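Local structure of methyl-accepting chemotaxis protein, putative (Geobacter sulfurreducens, 3OOV) at residues D18-L23 with S157-R162; E26-V31 with F130-R135; I39-T44 with S50-V55; G74-C79 with S102-I107; S114-P119 with T144-I149. The protein probably senses a signal through its GAF domain, as part of a chemotaxis receptor whose ligand is not known. All coordinates share one frame; numbering follows the deposited sequence.

Contact 1 (D18-L23 with S157-R162)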
# COMPACT_ATOMS: atom_id res chain seq x y z
N ASP A 18 3.68 0.50 -25.74
CA ASP A 18 3.68 1.91 -25.43
C ASP A 18 2.38 2.56 -25.81
O ASP A 18 1.87 3.47 -25.10
CB ASP A 18 4.82 2.60 -26.16
CG ASP A 18 6.16 2.30 -25.54
OD1 ASP A 18 6.23 1.59 -24.50
OD2 ASP A 18 7.16 2.80 -26.10
N GLU A 19 1.81 2.11 -26.95
CA GLU A 19 0.50 2.60 -27.34
C GLU A 19 -0.57 2.23 -26.30
O GLU A 19 -1.45 3.03 -26.00
CB GLU A 19 0.15 2.05 -28.73
CG GLU A 19 -1.12 2.53 -29.35
CD GLU A 19 -1.27 1.96 -30.77
OE1 GLU A 19 -1.17 2.78 -31.72
OE2 GLU A 19 -1.43 0.71 -30.92
N VAL A 20 -0.48 1.03 -25.75
CA VAL A 20 -1.43 0.57 -24.77
C VAL A 20 -1.28 1.41 -23.49
O VAL A 20 -2.27 1.68 -22.81
CB VAL A 20 -1.16 -0.87 -24.42
CG1 VAL A 20 -1.81 -1.27 -23.07
CG2 VAL A 20 -1.64 -1.80 -25.57
N LEU A 21 -0.05 1.79 -23.17
CA LEU A 21 0.24 2.60 -22.02
C LEU A 21 -0.31 4.02 -22.27
O LEU A 21 -1.02 4.54 -21.43
CB LEU A 21 1.75 2.61 -21.76
CG LEU A 21 2.20 1.20 -21.34
CD1 LEU A 21 3.70 1.17 -21.13
CD2 LEU A 21 1.50 0.68 -20.06
N ARG A 22 -0.06 4.56 -23.46
CA ARG A 22 -0.61 5.86 -23.78
C ARG A 22 -2.15 5.91 -23.65
O ARG A 22 -2.70 6.81 -23.00
CB ARG A 22 -0.07 6.41 -25.11
CG ARG A 22 1.40 6.85 -25.04
CD ARG A 22 1.86 7.60 -26.31
NE ARG A 22 1.55 6.83 -27.51
CZ ARG A 22 2.39 6.00 -28.16
NH1 ARG A 22 3.65 5.83 -27.77
NH2 ARG A 22 1.95 5.35 -29.23
N LEU A 23 -2.82 4.89 -24.15
CA LEU A 23 -4.28 4.76 -24.07
C LEU A 23 -4.79 4.56 -22.67
O LEU A 23 -5.88 5.09 -22.30
CB LEU A 23 -4.76 3.57 -24.88
CG LEU A 23 -4.77 3.66 -26.40
CD1 LEU A 23 -4.80 2.20 -27.01
CD2 LEU A 23 -6.01 4.52 -26.91
N SER A 157 -1.00 -4.43 -17.48
CA SER A 157 -0.23 -5.65 -17.17
C SER A 157 -0.75 -6.87 -18.00
O SER A 157 -0.00 -7.49 -18.78
CB SER A 157 -0.34 -5.92 -15.65
OG SER A 157 0.09 -7.23 -15.37
N SER A 158 -2.05 -7.16 -17.93
CA SER A 158 -2.69 -8.13 -18.90
C SER A 158 -2.33 -7.94 -20.36
O SER A 158 -2.04 -8.91 -21.06
CB SER A 158 -4.22 -8.06 -18.83
OG SER A 158 -4.60 -8.51 -17.56
N ALA A 159 -2.37 -6.71 -20.83
CA ALA A 159 -2.09 -6.46 -22.22
C ALA A 159 -0.57 -6.60 -22.54
O ALA A 159 -0.19 -6.98 -23.66
CB ALA A 159 -2.58 -5.11 -22.61
N ILE A 160 0.30 -6.23 -21.60
CA ILE A 160 1.72 -6.44 -21.82
C ILE A 160 1.98 -7.96 -21.99
O ILE A 160 2.71 -8.36 -22.86
CB ILE A 160 2.53 -5.83 -20.70
CG1 ILE A 160 2.41 -4.30 -20.86
CG2 ILE A 160 4.05 -6.35 -20.74
CD1 ILE A 160 2.97 -3.51 -19.74
N VAL A 161 1.37 -8.77 -21.13
CA VAL A 161 1.47 -10.22 -21.18
C VAL A 161 0.96 -10.77 -22.53
O VAL A 161 1.71 -11.52 -23.19
CB VAL A 161 0.77 -10.89 -19.98
CG1 VAL A 161 0.60 -12.42 -20.18
CG2 VAL A 161 1.59 -10.66 -18.73
N ARG A 162 -0.26 -10.38 -22.94
CA ARG A 162 -0.79 -10.73 -24.26
C ARG A 162 0.18 -10.35 -25.36
O ARG A 162 0.50 -11.16 -26.22
CB ARG A 162 -2.17 -10.11 -24.56
CG ARG A 162 -2.61 -10.22 -26.05
CD ARG A 162 -4.09 -9.66 -26.40
NE ARG A 162 -4.24 -8.20 -26.14
CZ ARG A 162 -3.66 -7.24 -26.85
NH1 ARG A 162 -2.94 -7.56 -27.92
NH2 ARG A 162 -3.81 -5.96 -26.48

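Contact 2 (E26-V31 with F130-R135)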
# COMPACT_ATOMS: atom_id res chain seq x y z
N GLU A 26 -4.46 8.13 -21.37
CA GLU A 26 -5.64 8.79 -21.97
C GLU A 26 -6.92 8.53 -21.25
O GLU A 26 -7.57 9.49 -20.83
CB GLU A 26 -5.77 8.56 -23.48
CG GLU A 26 -4.67 9.39 -24.23
CD GLU A 26 -4.54 9.15 -25.78
OE1 GLU A 26 -3.46 9.52 -26.35
OE2 GLU A 26 -5.50 8.65 -26.43
N GLY A 27 -7.23 7.27 -21.00
CA GLY A 27 -8.51 6.92 -20.39
C GLY A 27 -8.63 7.49 -18.99
O GLY A 27 -9.71 8.05 -18.62
N LEU A 28 -7.56 7.35 -18.20
CA LEU A 28 -7.58 7.80 -16.82
C LEU A 28 -7.78 9.30 -16.78
O LEU A 28 -8.47 9.77 -15.89
CB LEU A 28 -6.30 7.49 -16.02
CG LEU A 28 -6.16 6.13 -15.33
CD1 LEU A 28 -4.68 5.81 -14.75
CD2 LEU A 28 -7.25 5.98 -14.21
N HIS A 29 -7.14 10.00 -17.72
CA HIS A 29 -7.10 11.46 -17.75
C HIS A 29 -8.39 12.00 -18.38
O HIS A 29 -9.18 12.65 -17.68
CB HIS A 29 -5.87 11.98 -18.53
CG HIS A 29 -5.85 13.47 -18.73
ND1 HIS A 29 -5.56 14.36 -17.71
CD2 HIS A 29 -6.05 14.23 -19.83
CE1 HIS A 29 -5.60 15.60 -18.18
NE2 HIS A 29 -5.89 15.55 -19.46
N ASP A 30 -8.57 11.72 -19.68
CA ASP A 30 -9.70 12.19 -20.49
C ASP A 30 -11.06 11.72 -20.02
O ASP A 30 -12.01 12.46 -20.07
CB ASP A 30 -9.55 11.75 -21.95
CG ASP A 30 -8.49 12.50 -22.66
OD1 ASP A 30 -8.17 13.63 -22.24
OD2 ASP A 30 -7.98 11.98 -23.66
N VAL A 31 -11.16 10.47 -19.59
CA VAL A 31 -12.45 9.91 -19.24
C VAL A 31 -12.71 10.05 -17.77
O VAL A 31 -13.77 10.48 -17.37
CB VAL A 31 -12.57 8.42 -19.65
CG1 VAL A 31 -13.90 7.85 -19.16
CG2 VAL A 31 -12.44 8.28 -21.17
N PHE A 130 2.50 3.36 -12.56
CA PHE A 130 1.66 4.54 -12.77
C PHE A 130 1.94 5.51 -11.65
O PHE A 130 1.94 5.13 -10.50
CB PHE A 130 0.19 4.17 -12.67
CG PHE A 130 -0.35 3.56 -13.89
CD1 PHE A 130 0.13 2.34 -14.37
CD2 PHE A 130 -1.40 4.20 -14.56
CE1 PHE A 130 -0.42 1.74 -15.52
CE2 PHE A 130 -1.97 3.62 -15.72
CZ PHE A 130 -1.49 2.38 -16.21
N ALA A 131 2.22 6.77 -11.97
CA ALA A 131 2.32 7.82 -10.94
C ALA A 131 1.20 8.81 -11.31
O ALA A 131 1.19 9.37 -12.41
CB ALA A 131 3.71 8.52 -11.04
N VAL A 132 0.27 9.06 -10.39
CA VAL A 132 -0.95 9.80 -10.68
C VAL A 132 -1.13 10.92 -9.62
O VAL A 132 -0.82 10.71 -8.42
CB VAL A 132 -2.22 8.93 -10.75
CG1 VAL A 132 -3.51 9.78 -11.11
CG2 VAL A 132 -2.11 7.82 -11.82
N ASP A 133 -1.56 12.11 -10.07
CA ASP A 133 -1.86 13.21 -9.16
C ASP A 133 -2.94 14.15 -9.68
O ASP A 133 -3.20 14.21 -10.89
CB ASP A 133 -0.60 13.98 -8.73
CG ASP A 133 -0.10 14.91 -9.80
OD1 ASP A 133 -0.75 15.99 -9.94
OD2 ASP A 133 0.89 14.57 -10.54
N ASN A 134 -3.60 14.84 -8.73
CA ASN A 134 -4.58 15.93 -9.04
C ASN A 134 -4.02 17.19 -8.31
O ASN A 134 -4.66 17.74 -7.42
CB ASN A 134 -5.96 15.52 -8.47
CG ASN A 134 -6.71 14.51 -9.35
OD1 ASN A 134 -6.47 14.41 -10.56
ND2 ASN A 134 -7.64 13.79 -8.74
N ARG A 135 -2.79 17.57 -8.60
CA ARG A 135 -2.11 18.55 -7.76
C ARG A 135 -2.79 19.93 -7.71
O ARG A 135 -2.45 20.71 -6.87
CB ARG A 135 -0.66 18.74 -8.23
CG ARG A 135 -0.51 19.60 -9.52
CD ARG A 135 0.95 19.50 -10.11
NE ARG A 135 1.27 18.14 -10.53
CZ ARG A 135 2.40 17.77 -11.17
NH1 ARG A 135 3.32 18.66 -11.42
NH2 ARG A 135 2.59 16.50 -11.56

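Contact 3 (I39-T44 with S50-V55)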
# COMPACT_ATOMS: atom_id res chain seq x y z
N ILE A 39 3.32 7.30 -16.78
CA ILE A 39 3.62 5.86 -16.83
C ILE A 39 5.07 5.63 -17.25
O ILE A 39 5.50 6.12 -18.28
CB ILE A 39 2.67 5.09 -17.76
CG1 ILE A 39 1.23 5.37 -17.40
CG2 ILE A 39 2.98 3.52 -17.73
CD1 ILE A 39 0.21 4.77 -18.46
N LEU A 40 5.82 4.91 -16.41
CA LEU A 40 7.24 4.66 -16.61
C LEU A 40 7.45 3.16 -16.60
O LEU A 40 6.83 2.46 -15.77
CB LEU A 40 8.07 5.30 -15.51
CG LEU A 40 7.83 6.85 -15.43
CD1 LEU A 40 6.83 7.16 -14.32
CD2 LEU A 40 9.11 7.67 -15.20
N MSE A 41 8.29 2.68 -17.53
CA MSE A 41 8.57 1.24 -17.73
C MSE A 41 10.05 0.93 -17.47
O MSE A 41 10.94 1.69 -17.93
CB MSE A 41 8.16 0.84 -19.14
CG MSE A 41 6.64 1.00 -19.32
SE MSE A 41 5.61 -0.38 -18.27
CE MSE A 41 6.25 -1.87 -19.24
N ALA A 42 10.32 -0.09 -16.66
CA ALA A 42 11.72 -0.49 -16.40
C ALA A 42 12.41 -0.96 -17.68
O ALA A 42 11.76 -1.59 -18.57
CB ALA A 42 11.74 -1.64 -15.40
N ASP A 43 13.69 -0.67 -17.83
CA ASP A 43 14.43 -1.29 -18.96
C ASP A 43 14.62 -2.80 -18.65
O ASP A 43 14.14 -3.30 -17.58
CB ASP A 43 15.77 -0.63 -19.24
CG ASP A 43 16.72 -0.61 -18.00
OD1 ASP A 43 16.37 -1.04 -16.88
OD2 ASP A 43 17.82 -0.07 -18.12
N THR A 44 15.29 -3.50 -19.57
CA THR A 44 15.43 -4.93 -19.46
C THR A 44 16.29 -5.34 -18.26
O THR A 44 16.01 -6.34 -17.64
CB THR A 44 15.84 -5.67 -20.80
OG1 THR A 44 15.50 -7.04 -20.66
CG2 THR A 44 17.31 -5.56 -21.09
N SER A 50 12.11 4.08 -18.20
CA SER A 50 11.95 5.02 -19.23
C SER A 50 10.51 5.63 -19.18
O SER A 50 9.52 4.99 -18.77
CB SER A 50 12.40 4.43 -20.57
OG SER A 50 11.42 3.56 -21.04
N PHE A 51 10.42 6.91 -19.47
CA PHE A 51 9.18 7.62 -19.28
C PHE A 51 8.38 7.42 -20.58
O PHE A 51 8.76 7.93 -21.60
CB PHE A 51 9.52 9.09 -19.02
CG PHE A 51 8.49 9.88 -18.17
CD1 PHE A 51 8.92 10.89 -17.32
CD2 PHE A 51 7.11 9.65 -18.29
CE1 PHE A 51 7.99 11.64 -16.53
CE2 PHE A 51 6.18 10.39 -17.53
CZ PHE A 51 6.60 11.40 -16.70
N VAL A 52 7.28 6.70 -20.53
CA VAL A 52 6.53 6.26 -21.73
C VAL A 52 5.30 7.11 -22.06
O VAL A 52 5.04 7.46 -23.24
CB VAL A 52 6.15 4.75 -21.61
CG1 VAL A 52 5.22 4.31 -22.78
CG2 VAL A 52 7.41 3.89 -21.58
N ALA A 53 4.52 7.45 -21.03
CA ALA A 53 3.33 8.28 -21.16
C ALA A 53 3.27 9.31 -20.06
O ALA A 53 3.65 9.06 -18.92
CB ALA A 53 2.06 7.43 -21.21
N ALA A 54 2.84 10.52 -20.45
CA ALA A 54 2.63 11.66 -19.56
C ALA A 54 1.44 12.35 -20.13
O ALA A 54 1.48 12.86 -21.25
CB ALA A 54 3.80 12.57 -19.52
N VAL A 55 0.34 12.27 -19.46
CA VAL A 55 -0.81 13.02 -19.87
C VAL A 55 -1.02 14.10 -18.78
O VAL A 55 -0.73 13.88 -17.56
CB VAL A 55 -1.97 12.03 -20.14
CG1 VAL A 55 -3.19 12.73 -20.47
CG2 VAL A 55 -1.62 11.17 -21.36

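Contact 4 (G74-C79 with S102-I107)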
# COMPACT_ATOMS: atom_id res chain seq x y z
N GLY A 74 13.34 8.18 -5.02
CA GLY A 74 12.55 8.17 -3.78
C GLY A 74 11.43 7.10 -3.77
O GLY A 74 11.69 5.88 -3.77
N VAL A 75 10.19 7.55 -3.72
CA VAL A 75 9.10 6.66 -3.50
C VAL A 75 8.69 5.93 -4.79
O VAL A 75 8.00 4.95 -4.76
CB VAL A 75 7.88 7.43 -2.88
CG1 VAL A 75 7.36 8.51 -3.85
CG2 VAL A 75 6.77 6.47 -2.55
N ILE A 76 9.07 6.46 -5.95
CA ILE A 76 8.83 5.72 -7.16
C ILE A 76 9.65 4.43 -7.18
O ILE A 76 9.14 3.35 -7.47
CB ILE A 76 9.12 6.56 -8.43
CG1 ILE A 76 8.03 7.65 -8.58
CG2 ILE A 76 9.14 5.67 -9.69
CD1 ILE A 76 8.36 8.77 -9.54
N THR A 77 10.92 4.55 -6.86
CA THR A 77 11.75 3.36 -6.71
C THR A 77 11.20 2.39 -5.64
O THR A 77 11.25 1.15 -5.83
CB THR A 77 13.18 3.80 -6.30
OG1 THR A 77 13.68 4.57 -7.38
CG2 THR A 77 14.13 2.57 -6.05
N LYS A 78 10.72 2.94 -4.52
CA LYS A 78 10.16 2.03 -3.47
C LYS A 78 8.96 1.33 -3.93
O LYS A 78 8.80 0.13 -3.60
CB LYS A 78 9.88 2.74 -2.16
CG LYS A 78 11.14 3.05 -1.40
CD LYS A 78 11.06 4.39 -0.68
CE LYS A 78 10.16 4.28 0.51
NZ LYS A 78 10.72 3.18 1.44
N CYS A 79 8.06 2.05 -4.65
CA CYS A 79 6.91 1.38 -5.25
C CYS A 79 7.34 0.17 -6.13
O CYS A 79 6.75 -0.95 -6.07
CB CYS A 79 6.12 2.36 -6.16
SG CYS A 79 4.73 1.58 -6.99
N SER A 102 17.36 14.90 -7.88
CA SER A 102 17.87 14.93 -9.28
C SER A 102 18.25 13.53 -9.78
O SER A 102 18.97 12.85 -9.08
CB SER A 102 19.10 15.84 -9.40
OG SER A 102 19.29 16.08 -10.80
N PRO A 103 17.85 13.11 -11.00
CA PRO A 103 17.22 13.91 -12.05
C PRO A 103 15.71 13.93 -12.02
O PRO A 103 15.11 14.66 -12.83
CB PRO A 103 17.73 13.25 -13.36
CG PRO A 103 17.75 11.74 -12.98
CD PRO A 103 18.28 11.78 -11.52
N TYR A 104 15.07 13.10 -11.15
CA TYR A 104 13.58 13.02 -11.14
C TYR A 104 12.93 14.43 -10.85
O TYR A 104 11.86 14.75 -11.37
CB TYR A 104 13.07 11.99 -10.12
CG TYR A 104 13.27 10.48 -10.42
CD1 TYR A 104 12.20 9.70 -10.82
CD2 TYR A 104 14.51 9.86 -10.22
CE1 TYR A 104 12.34 8.33 -11.04
CE2 TYR A 104 14.67 8.47 -10.43
CZ TYR A 104 13.60 7.74 -10.85
OH TYR A 104 13.69 6.40 -11.10
N ASP A 105 13.56 15.24 -10.03
CA ASP A 105 12.93 16.47 -9.58
C ASP A 105 13.15 17.65 -10.57
O ASP A 105 12.72 18.77 -10.31
CB ASP A 105 13.42 16.83 -8.18
CG ASP A 105 14.86 17.35 -8.15
OD1 ASP A 105 15.28 17.74 -7.05
OD2 ASP A 105 15.58 17.36 -9.18
N ALA A 106 13.79 17.34 -11.70
CA ALA A 106 13.92 18.29 -12.81
C ALA A 106 12.71 18.15 -13.73
O ALA A 106 12.57 18.93 -14.67
CB ALA A 106 15.24 18.00 -13.61
N ILE A 107 11.84 17.15 -13.49
CA ILE A 107 10.72 16.92 -14.40
C ILE A 107 9.41 17.45 -13.77
O ILE A 107 8.93 16.90 -12.74
CB ILE A 107 10.58 15.44 -14.74
CG1 ILE A 107 12.00 14.81 -14.85
CG2 ILE A 107 9.61 15.16 -15.94
CD1 ILE A 107 12.31 13.96 -16.06

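Contact 5 (S114-P119 with T144-I149)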
# COMPACT_ATOMS: atom_id res chain seq x y z
N SER A 114 1.77 15.67 -3.79
CA SER A 114 0.73 14.75 -3.37
C SER A 114 0.44 13.79 -4.55
O SER A 114 0.27 14.23 -5.68
CB SER A 114 -0.53 15.51 -3.04
OG SER A 114 -1.18 15.66 -4.28
N PHE A 115 0.42 12.48 -4.31
CA PHE A 115 0.27 11.56 -5.42
C PHE A 115 0.05 10.14 -4.95
O PHE A 115 0.32 9.82 -3.79
CB PHE A 115 1.54 11.59 -6.29
CG PHE A 115 2.81 11.41 -5.47
CD1 PHE A 115 3.20 10.14 -5.04
CD2 PHE A 115 3.53 12.52 -5.04
CE1 PHE A 115 4.35 10.00 -4.26
CE2 PHE A 115 4.66 12.40 -4.22
CZ PHE A 115 5.07 11.11 -3.82
N VAL A 116 -0.34 9.31 -5.89
CA VAL A 116 -0.30 7.83 -5.77
C VAL A 116 0.64 7.23 -6.81
O VAL A 116 0.60 7.60 -8.05
CB VAL A 116 -1.70 7.29 -6.11
CG1 VAL A 116 -1.71 5.76 -6.34
CG2 VAL A 116 -2.75 7.71 -4.95
N ILE A 117 1.48 6.31 -6.34
CA ILE A 117 2.32 5.47 -7.26
C ILE A 117 1.83 4.03 -7.10
O ILE A 117 1.70 3.51 -5.98
CB ILE A 117 3.81 5.47 -6.91
CG1 ILE A 117 4.32 6.83 -6.38
CG2 ILE A 117 4.61 4.86 -8.10
CD1 ILE A 117 4.30 8.04 -7.48
N CYS A 118 1.61 3.40 -8.24
CA CYS A 118 0.99 2.10 -8.29
C CYS A 118 1.86 1.22 -9.23
O CYS A 118 2.19 1.65 -10.32
CB CYS A 118 -0.43 2.22 -8.78
SG CYS A 118 -1.16 0.61 -9.10
N PRO A 119 2.29 0.04 -8.78
CA PRO A 119 3.24 -0.77 -9.58
C PRO A 119 2.46 -1.44 -10.70
O PRO A 119 1.27 -1.70 -10.53
CB PRO A 119 3.74 -1.82 -8.58
CG PRO A 119 2.47 -2.06 -7.62
CD PRO A 119 1.86 -0.64 -7.53
N THR A 144 -10.76 4.87 -3.20
CA THR A 144 -11.45 4.56 -4.47
C THR A 144 -10.64 5.05 -5.67
O THR A 144 -10.74 4.48 -6.71
CB THR A 144 -12.89 5.13 -4.59
OG1 THR A 144 -12.80 6.57 -4.74
CG2 THR A 144 -13.69 4.79 -3.33
N ASP A 145 -9.84 6.11 -5.50
CA ASP A 145 -8.98 6.52 -6.61
C ASP A 145 -7.94 5.42 -6.83
O ASP A 145 -7.67 5.08 -7.98
CB ASP A 145 -8.28 7.85 -6.35
CG ASP A 145 -9.26 9.01 -6.21
OD1 ASP A 145 -10.00 9.27 -7.18
OD2 ASP A 145 -9.28 9.60 -5.12
N VAL A 146 -7.34 4.92 -5.74
CA VAL A 146 -6.39 3.79 -5.79
C VAL A 146 -7.01 2.57 -6.49
O VAL A 146 -6.39 2.02 -7.36
CB VAL A 146 -5.83 3.41 -4.39
CG1 VAL A 146 -5.21 2.01 -4.39
CG2 VAL A 146 -4.82 4.44 -3.90
N ASP A 147 -8.27 2.21 -6.19
CA ASP A 147 -8.93 1.09 -6.89
C ASP A 147 -8.97 1.40 -8.34
O ASP A 147 -8.89 0.50 -9.16
CB ASP A 147 -10.40 0.81 -6.48
CG ASP A 147 -10.57 0.46 -5.03
OD1 ASP A 147 -9.59 0.06 -4.36
OD2 ASP A 147 -11.73 0.60 -4.55
N THR A 148 -9.24 2.64 -8.70
CA THR A 148 -9.38 2.91 -10.13
C THR A 148 -8.04 2.82 -10.91
O THR A 148 -8.00 2.38 -12.06
CB THR A 148 -10.02 4.24 -10.37
OG1 THR A 148 -11.43 4.11 -10.15
CG2 THR A 148 -9.83 4.66 -11.80
N ILE A 149 -6.97 3.26 -10.26
CA ILE A 149 -5.64 3.31 -10.85
C ILE A 149 -5.11 1.86 -10.97
O ILE A 149 -4.63 1.48 -12.04
CB ILE A 149 -4.71 4.26 -10.01
CG1 ILE A 149 -5.16 5.73 -10.20
CG2 ILE A 149 -3.16 4.10 -10.34
CD1 ILE A 149 -4.56 6.62 -9.03

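Contact 1 (D18-L23 with S157-R162)
V20 meets A159 where two helices of the GAF domain lie side by side, helix 17-31 and the long C-terminal helix 143-167. The tight part is small. V20 and A159 both direct their side chains at the opposite helix, and CG1 of V20 stands 3.9 Å from CB of A159. That branch of V20 lies anti to the backbone N (chi1 161°), which aims it at the methyl group. The small A159 leaves room for the branched V20, and their CA atoms are 7.5 Å apart.

The second touch is looser. L21 and I160 do not face each other at the backbone, but their ends converge on the side of the sheet. There M41 of strand 36-42 touches both. On the far side I11 of helix 7-13 touches V20 and A159, so a third helix closes over the pair.

Away from this line the contact opens out. R22 and S158 are exposed and lie on the outer sides of their helices. R162 sends its guanidinium group to the N-terminal region, where NH1 bonds to the backbone O of S14. The apolar strip ends at the methyl tips, with CD2 of L21 4.5 Å from CD1 of I160.

Contact 2 (E26-V31 with F130-R135)
L28 reaches from helix 17-31 to the edge of the F130 ring on strand 125-133. The two side chains run at a slant to each other. CD1 of L28 does the touching. It lies near the plane of the ring, 3.6 Å from CE2 and 3.7 Å from CD2 of F130. The leucine therefore meets the rim of the phenylalanine and not a face. F130 has CG anti to its carbonyl carbon (chi1 -81°), and this carries the ring off the strand toward the helix.

V132 is two residues further along the same strand and points the same way. Its CG2 comes to 4.4 Å from CD1 of L28. The same leucine methyl touches the phenylalanine edge and, more loosely, the valine methyl. I149 of helix 143-167 touches both F130 and V132, and T148 and F152 of that helix touch L28. The contact is one corner of the core between the GAF sheet and its helices.

The polar groups lie beyond this corner. D133 OD1 accepts from the backbone N of R135, an Asx turn at the end of the strand. R135 also grips D133 side-on. Its NE bonds to OD1 at 3.0 Å, almost straight at 179°, and its NH2 forms a salt bridge to OD2 at 2.8 Å. NE meets OD1 from above the carboxylate plane, while OD1 lies in the plane of the guanidinium group. Between these segments the join is apolar, by van der Waals packing of L28 on F130 and V132, while the charged pair ties the strand end to the turn after it.

Contact 3 (I39-T44 with S50-V55)
I39 and M41 are tied to strand 48-55 by five backbone hydrogen bonds. I39 N donates to A53 O at 2.8 Å. I39 O takes two donors, V52 N at 2.9 Å and A53 N at 3.2 Å. M41 and S50 exchange a pair of bonds, the shorter from S50 N to M41 O at 2.7 Å. Between them L40 and F51 form a non-hydrogen-bonded pair, and CA of L40 makes a CA-H...O contact with S50 O.

The apolar contacts lie on both faces of the sheet. On one, CD2 of L40 sits over a face of the F51 ring as a CH-pi contact, 4.0 Å from the centroid and 23° off the normal. F60 meets the ring edge-to-face. An alanine at F51 would leave L40 CD2 without its ring face and is likely to open a gap beside F60. On the other face CG of M41, a selenomethionine, packs 3.7 Å from CG2 of V52. CB of I39 and CB of A53 are also neighbours there.

Two residues, V52 and A53, stand opposite the single I39, which makes a classic beta bulge in the first hairpin of the antiparallel GAF sheet.

Contact 4 (G74-C79 with S102-I107)
Y104 is the residue of 102-107 that touches helix 74-82, and I76 and T77 receive it. Before it, P103 follows a cis peptide bond after S102. Its ring packs on L67 and P68 of strand 66-68, so the chain is already laid against the edge of the sheet when it reaches the tyrosine.

Y104 opens a short 3-10 segment, 104-106. Its CG is anti to the carbonyl carbon (chi1 -72°), which turns the ring toward the helix. The side chains of I76 and Y104 meet at a slant. CD1 of I76 is 4.2 Å from CD1 of Y104, a light touch between a methyl group and a ring carbon. This is where the long loop between strands 86-88 and 115-122 folds back over helix 74-82, which covers one face of the GAF sheet. I76 and C79 of that helix rest on I117 of the sheet.

At the far end of the ring, Y104 OH comes within 4.1 Å of T77 OG1, with the two side chains nearly at right angles. Each oxygen has its hydrogen-bond partner in the backbone instead. The tyrosine bonds to P68 O and the threonine to D70 O.

D105 next turns its backbone O to NE of R111. I107 finally packs its side chain on F60, V65 and L67.

Contact 5 (S114-P119 with T144-I149)
V116 carries CG1 anti to its backbone N (chi1 167°), and I149 carries CG1 anti to its carbonyl carbon (chi1 -70°). With the I149 chain then extended to CD1, CG1 of V116 and CD1 of I149 come to 4.0 Å. The contact packs the C-terminal helix 143-167 of the GAF domain against strand 115-122 of its central sheet. The two short segments run in roughly the same direction, 37° apart, with their axes 9.5 Å from each other at the nearest point.

V116 is shared by two helix residues one turn apart. Its CG2 lies 4.0 Å from CG2 of V146, and its CB and CG1 are near CD1 of I149. Both pairs of side chains meet at a slant. V146 points past the strand rather than straight at it, and one methyl branch does the touching. I149 faces the strand directly.

Every group in the contact is apolar or weakly polar, and all four residues are buried. M87 and V85 lie against V116 and V146. At the start of the helix D145 has its own partners: OD2 forms a salt bridge with R139, and OD1 bonds to the hydroxyl of Y34.

I149 spans two strand positions with two branches. While CD1 goes to V116, CG2 rests 3.7 Å from CB of C118.

In the fold
The antiparallel GAF sheet links the contacts. Contacts 1, 2 and 5 lie on the side covered by helices 17-31 and 143-167, and contact 4 lies on the other. Contacts 2 and 5 have centres about 9 Å apart and share a strand pairing, with V132 N 2.8 Å from V116 O. Contact 3 touches contact 1, where L21 CD1 is 3.5 Å from M41 CG, and also meets contact 2 through I39 and F130. Contact 4 reaches contact 5 through C79 SG, 3.5 Å from I117 CG2. Contacts 1 and 4 are farthest apart, about 23 Å between centres. Glycerols, probably from crystallisation, bind near several contacts. They do not establish a ligand site.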